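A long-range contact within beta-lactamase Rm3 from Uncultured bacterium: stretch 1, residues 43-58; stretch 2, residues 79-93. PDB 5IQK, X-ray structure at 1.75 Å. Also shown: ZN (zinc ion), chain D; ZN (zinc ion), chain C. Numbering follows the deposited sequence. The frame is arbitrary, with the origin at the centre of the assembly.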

# COMPACT_ATOMS: atom_id res chain seq x y z
N VAL A 43 -1.51 6.66 12.63
CA VAL A 43 -1.67 5.46 11.81
C VAL A 43 -0.57 5.46 10.76
O VAL A 43 -0.28 6.50 10.16
CB VAL A 43 -3.04 5.40 11.15
CG1 VAL A 43 -3.16 4.13 10.27
CG2 VAL A 43 -4.14 5.42 12.20
N LEU A 44 0.06 4.31 10.56
CA LEU A 44 1.10 4.15 9.56
C LEU A 44 0.65 3.10 8.57
O LEU A 44 0.18 2.05 8.98
CB LEU A 44 2.43 3.77 10.20
CG LEU A 44 3.64 3.59 9.28
CD1 LEU A 44 3.94 4.90 8.57
CD2 LEU A 44 4.84 3.12 10.08
N ILE A 45 0.77 3.41 7.29
CA ILE A 45 0.36 2.48 6.24
C ILE A 45 1.57 1.96 5.48
O ILE A 45 2.31 2.74 4.87
CB ILE A 45 -0.63 3.12 5.26
CG1 ILE A 45 -1.80 3.74 6.03
CG2 ILE A 45 -1.17 2.08 4.27
CD1 ILE A 45 -2.85 4.36 5.14
N ASP A 46 1.75 0.64 5.56
CA ASP A 46 2.79 -0.14 4.89
C ASP A 46 4.19 0.09 5.46
O ASP A 46 4.48 1.12 6.09
CB ASP A 46 2.77 0.12 3.38
CG ASP A 46 1.95 -0.93 2.63
OD1 ASP A 46 1.51 -1.91 3.27
OD2 ASP A 46 1.78 -0.78 1.40
N GLY A 47 5.06 -0.90 5.25
CA GLY A 47 6.35 -0.96 5.90
C GLY A 47 7.54 -1.16 4.98
O GLY A 47 8.68 -1.26 5.45
N GLY A 48 7.29 -1.21 3.68
CA GLY A 48 8.37 -1.34 2.70
C GLY A 48 9.10 -2.66 2.84
O GLY A 48 8.58 -3.61 3.42
N LEU A 49 10.31 -2.71 2.28
CA LEU A 49 11.22 -3.84 2.43
C LEU A 49 11.75 -3.88 3.85
O LEU A 49 11.61 -2.90 4.58
CB LEU A 49 12.38 -3.73 1.44
CG LEU A 49 12.04 -3.87 -0.04
CD1 LEU A 49 13.13 -3.20 -0.90
CD2 LEU A 49 11.90 -5.34 -0.44
N PRO A 50 12.37 -5.00 4.26
CA PRO A 50 12.97 -5.02 5.60
C PRO A 50 13.92 -3.86 5.80
O PRO A 50 13.92 -3.27 6.87
CB PRO A 50 13.72 -6.36 5.63
CG PRO A 50 12.90 -7.23 4.71
CD PRO A 50 12.48 -6.32 3.59
N GLU A 51 14.70 -3.53 4.76
CA GLU A 51 15.64 -2.42 4.85
C GLU A 51 14.95 -1.05 4.68
O GLU A 51 15.61 -0.00 4.74
CB GLU A 51 16.77 -2.59 3.82
CG GLU A 51 16.31 -2.61 2.36
CD GLU A 51 16.02 -4.01 1.82
OE1 GLU A 51 15.50 -4.87 2.56
OE2 GLU A 51 16.32 -4.24 0.63
N SER A 52 13.63 -1.05 4.51
CA SER A 52 12.89 0.21 4.46
C SER A 52 12.54 0.73 5.83
O SER A 52 12.36 1.93 5.99
CB SER A 52 11.61 0.06 3.65
OG SER A 52 11.88 -0.29 2.32
N ALA A 53 12.42 -0.16 6.81
CA ALA A 53 11.95 0.23 8.14
C ALA A 53 12.77 1.37 8.77
O ALA A 53 12.18 2.33 9.27
CB ALA A 53 11.92 -0.99 9.07
N PRO A 54 14.12 1.30 8.73
CA PRO A 54 14.84 2.44 9.32
C PRO A 54 14.62 3.75 8.57
O PRO A 54 14.72 4.82 9.18
CB PRO A 54 16.31 2.02 9.24
CG PRO A 54 16.31 0.56 8.97
CD PRO A 54 15.03 0.22 8.31
N LYS A 55 14.37 3.67 7.27
CA LYS A 55 14.15 4.86 6.47
C LYS A 55 12.81 5.47 6.79
O LYS A 55 12.69 6.68 6.93
CB LYS A 55 14.25 4.53 4.99
CG LYS A 55 15.66 4.13 4.56
CD LYS A 55 15.81 4.16 3.06
CE LYS A 55 17.19 3.73 2.64
NZ LYS A 55 17.46 4.06 1.20
N ILE A 56 11.79 4.62 6.93
CA ILE A 56 10.46 5.10 7.31
C ILE A 56 10.49 5.77 8.68
O ILE A 56 9.94 6.86 8.85
CB ILE A 56 9.45 3.95 7.33
CG1 ILE A 56 9.22 3.45 5.90
CG2 ILE A 56 8.14 4.41 7.96
CD1 ILE A 56 8.42 2.11 5.78
N ILE A 57 11.15 5.13 9.64
CA ILE A 57 11.28 5.68 10.99
C ILE A 57 12.02 7.02 10.98
O ILE A 57 11.59 7.97 11.63
CB ILE A 57 12.01 4.68 11.92
CG1 ILE A 57 11.11 3.45 12.14
CG2 ILE A 57 12.38 5.34 13.25
CD1 ILE A 57 11.77 2.34 12.92
N ALA A 58 13.10 7.10 10.21
CA ALA A 58 13.86 8.34 10.09
C ALA A 58 12.99 9.43 9.47
O ALA A 58 13.03 10.59 9.91
CB ALA A 58 15.11 8.12 9.24
N HIS A 79 3.43 -9.14 0.14
CA HIS A 79 4.74 -9.22 -0.49
C HIS A 79 5.80 -8.52 0.34
O HIS A 79 5.50 -7.54 1.02
CB HIS A 79 4.70 -8.62 -1.89
CG HIS A 79 4.08 -9.51 -2.91
ND1 HIS A 79 3.51 -9.02 -4.06
CD2 HIS A 79 3.94 -10.86 -2.97
CE1 HIS A 79 3.06 -10.02 -4.80
NE2 HIS A 79 3.30 -11.15 -4.16
N ILE A 80 7.03 -9.02 0.24
CA ILE A 80 8.14 -8.51 1.04
C ILE A 80 8.39 -7.01 0.88
O ILE A 80 8.89 -6.37 1.81
CB ILE A 80 9.45 -9.30 0.70
CG1 ILE A 80 10.60 -8.90 1.62
CG2 ILE A 80 9.84 -9.12 -0.78
CD1 ILE A 80 11.76 -9.89 1.63
N ASP A 81 8.05 -6.43 -0.27
CA ASP A 81 8.34 -5.01 -0.47
C ASP A 81 7.30 -4.09 0.16
O ASP A 81 7.43 -2.87 0.04
CB ASP A 81 8.49 -4.68 -1.97
CG ASP A 81 7.27 -5.09 -2.79
OD1 ASP A 81 6.74 -6.19 -2.53
OD2 ASP A 81 6.84 -4.33 -3.69
N HIS A 82 6.28 -4.66 0.83
CA HIS A 82 5.31 -3.86 1.59
C HIS A 82 5.24 -4.34 3.05
O HIS A 82 4.92 -3.56 3.96
CB HIS A 82 3.92 -3.94 0.91
CG HIS A 82 3.96 -3.55 -0.53
ND1 HIS A 82 3.91 -2.23 -0.95
CD2 HIS A 82 4.13 -4.28 -1.65
CE1 HIS A 82 4.02 -2.18 -2.26
NE2 HIS A 82 4.15 -3.41 -2.72
N ALA A 83 5.55 -5.61 3.26
CA ALA A 83 5.40 -6.21 4.58
C ALA A 83 6.73 -6.49 5.26
O ALA A 83 6.75 -6.77 6.46
CB ALA A 83 4.57 -7.52 4.47
N GLY A 84 7.83 -6.42 4.51
CA GLY A 84 9.14 -6.75 5.03
C GLY A 84 9.62 -5.90 6.20
O GLY A 84 10.35 -6.37 7.08
N GLY A 85 9.22 -4.63 6.21
CA GLY A 85 9.64 -3.72 7.27
C GLY A 85 8.71 -3.73 8.47
O GLY A 85 8.97 -3.06 9.47
N LEU A 86 7.63 -4.50 8.38
CA LEU A 86 6.58 -4.44 9.41
C LEU A 86 7.00 -4.92 10.80
O LEU A 86 6.62 -4.31 11.79
CB LEU A 86 5.37 -5.24 8.97
CG LEU A 86 4.58 -4.64 7.82
CD1 LEU A 86 3.41 -5.58 7.47
CD2 LEU A 86 4.08 -3.26 8.21
N ALA A 87 7.78 -5.99 10.88
CA ALA A 87 8.22 -6.49 12.18
C ALA A 87 8.99 -5.43 12.97
O ALA A 87 8.79 -5.27 14.19
CB ALA A 87 9.08 -7.73 12.02
N GLU A 88 9.86 -4.69 12.29
CA GLU A 88 10.66 -3.66 12.96
C GLU A 88 9.81 -2.47 13.38
O GLU A 88 9.97 -1.93 14.47
CB GLU A 88 11.81 -3.19 12.05
CG GLU A 88 12.66 -2.08 12.68
CD GLU A 88 13.99 -1.87 11.96
OE1 GLU A 88 14.24 -2.55 10.94
OE2 GLU A 88 14.79 -1.03 12.42
N LEU A 89 8.90 -2.05 12.50
CA LEU A 89 8.01 -0.94 12.81
C LEU A 89 7.13 -1.29 14.00
O LEU A 89 6.92 -0.45 14.89
CB LEU A 89 7.16 -0.58 11.59
CG LEU A 89 7.97 -0.00 10.43
CD1 LEU A 89 7.12 0.12 9.18
CD2 LEU A 89 8.58 1.36 10.82
N GLN A 90 6.65 -2.52 14.05
CA GLN A 90 5.87 -2.98 15.19
C GLN A 90 6.68 -2.96 16.48
O GLN A 90 6.21 -2.47 17.50
CB GLN A 90 5.32 -4.38 14.95
CG GLN A 90 4.70 -5.03 16.18
CD GLN A 90 3.76 -6.16 15.78
OE1 GLN A 90 4.18 -7.31 15.65
NE2 GLN A 90 2.48 -5.84 15.61
N ARG A 91 7.90 -3.48 16.43
CA ARG A 91 8.75 -3.50 17.62
C ARG A 91 9.02 -2.10 18.16
O ARG A 91 9.03 -1.88 19.37
CB ARG A 91 10.07 -4.20 17.34
CG ARG A 91 10.01 -5.71 17.41
CD ARG A 91 11.41 -6.30 17.50
NE ARG A 91 12.28 -5.81 16.43
CZ ARG A 91 12.36 -6.36 15.22
NH1 ARG A 91 11.60 -7.41 14.92
NH2 ARG A 91 13.18 -5.86 14.31
N ARG A 92 9.22 -1.14 17.25
CA ARG A 92 9.58 0.22 17.65
C ARG A 92 8.37 1.04 18.11
O ARG A 92 8.53 2.03 18.83
CB ARG A 92 10.29 0.94 16.50
CG ARG A 92 11.70 0.42 16.17
CD ARG A 92 12.72 0.84 17.23
NE ARG A 92 12.85 2.29 17.32
CZ ARG A 92 13.65 3.02 16.55
NH1 ARG A 92 14.41 2.43 15.65
NH2 ARG A 92 13.69 4.33 16.70
N SER A 93 7.18 0.64 17.69
CA SER A 93 5.97 1.37 18.05
C SER A 93 5.11 0.65 19.08
O SER A 93 4.32 1.28 19.80
CB SER A 93 5.14 1.66 16.80
OG SER A 93 4.69 0.45 16.21
ZN ZN D . 4.99 -4.14 -4.39
ZN ZN C . 3.16 -7.07 -4.61
O HOH W 1 5.17 -0.35 0.83
O HOH W 2 13.36 -4.59 9.21
O HOH W 3 4.79 -6.16 -4.95
O HOH W 4 3.10 -4.74 -5.70

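Two backbone hydrogen bonds join the stretches where the loop after strand 43-45 meets the metal-binding segment. Gly47 N donates to His82 O at 3.0 Å, and Gly85 N donates to Gly48 O at 3.0 Å. CA-H...O contacts extend this pairing: Gly85 CA lies 3.2 Å from Gly47 O, Gly48 CA 3.2 Å from Asp81 O, and Pro50 CA 3.3 Å from Gly84 O.

Glycine allows the close approach. A CB on Gly85 would lie 2.0 Å from Gly47 O, and one on Gly84 would lie 2.4 Å from Pro50 CD. At Gly47 a CB would run into Leu86 CD2. Gly48 has a positive phi, and a CB there would clash with Ser52 CB within its own stretch.

Water adds two bridges. Water 1 accepts a hydrogen bond from His82 ND1 at 2.9 Å and donates a weak one to Asp46 OD2 at 3.5 Å. At the other end of the imidazole, His82 NE2 binds the chain D zinc at 2.0 Å, and Asp81 OD2 binds the same ion at 2.0 Å. The loop contact thus backs directly onto metal ligands. Water 2 donates to both Pro50 O (2.7 Å) and Glu88 OE1 (2.8 Å).

Beyond the loops, the axes of helices 53-58 and 86-93 come within 9.5 Å, with 43° between their N-to-C directions. Leu89 has the largest covered area and points toward stretch 1. Its CD2 meets Ile57 CG1 at 3.5 Å. Its CD1 lies 3.9 Å from Leu44 CD2 and 4.1 Å from Ile56 CD1. Ala53 is small enough to sit close, with its CB 3.6 Å from Gly85 O.

At the edges, Pro50 CD packs on Ile80 CG1 at 3.8 Å. Ile57 CD1 lies over one face of the Arg92 guanidinium and touches Arg92 CG at 3.8 Å. The contact buries 808 Å², both sides summed.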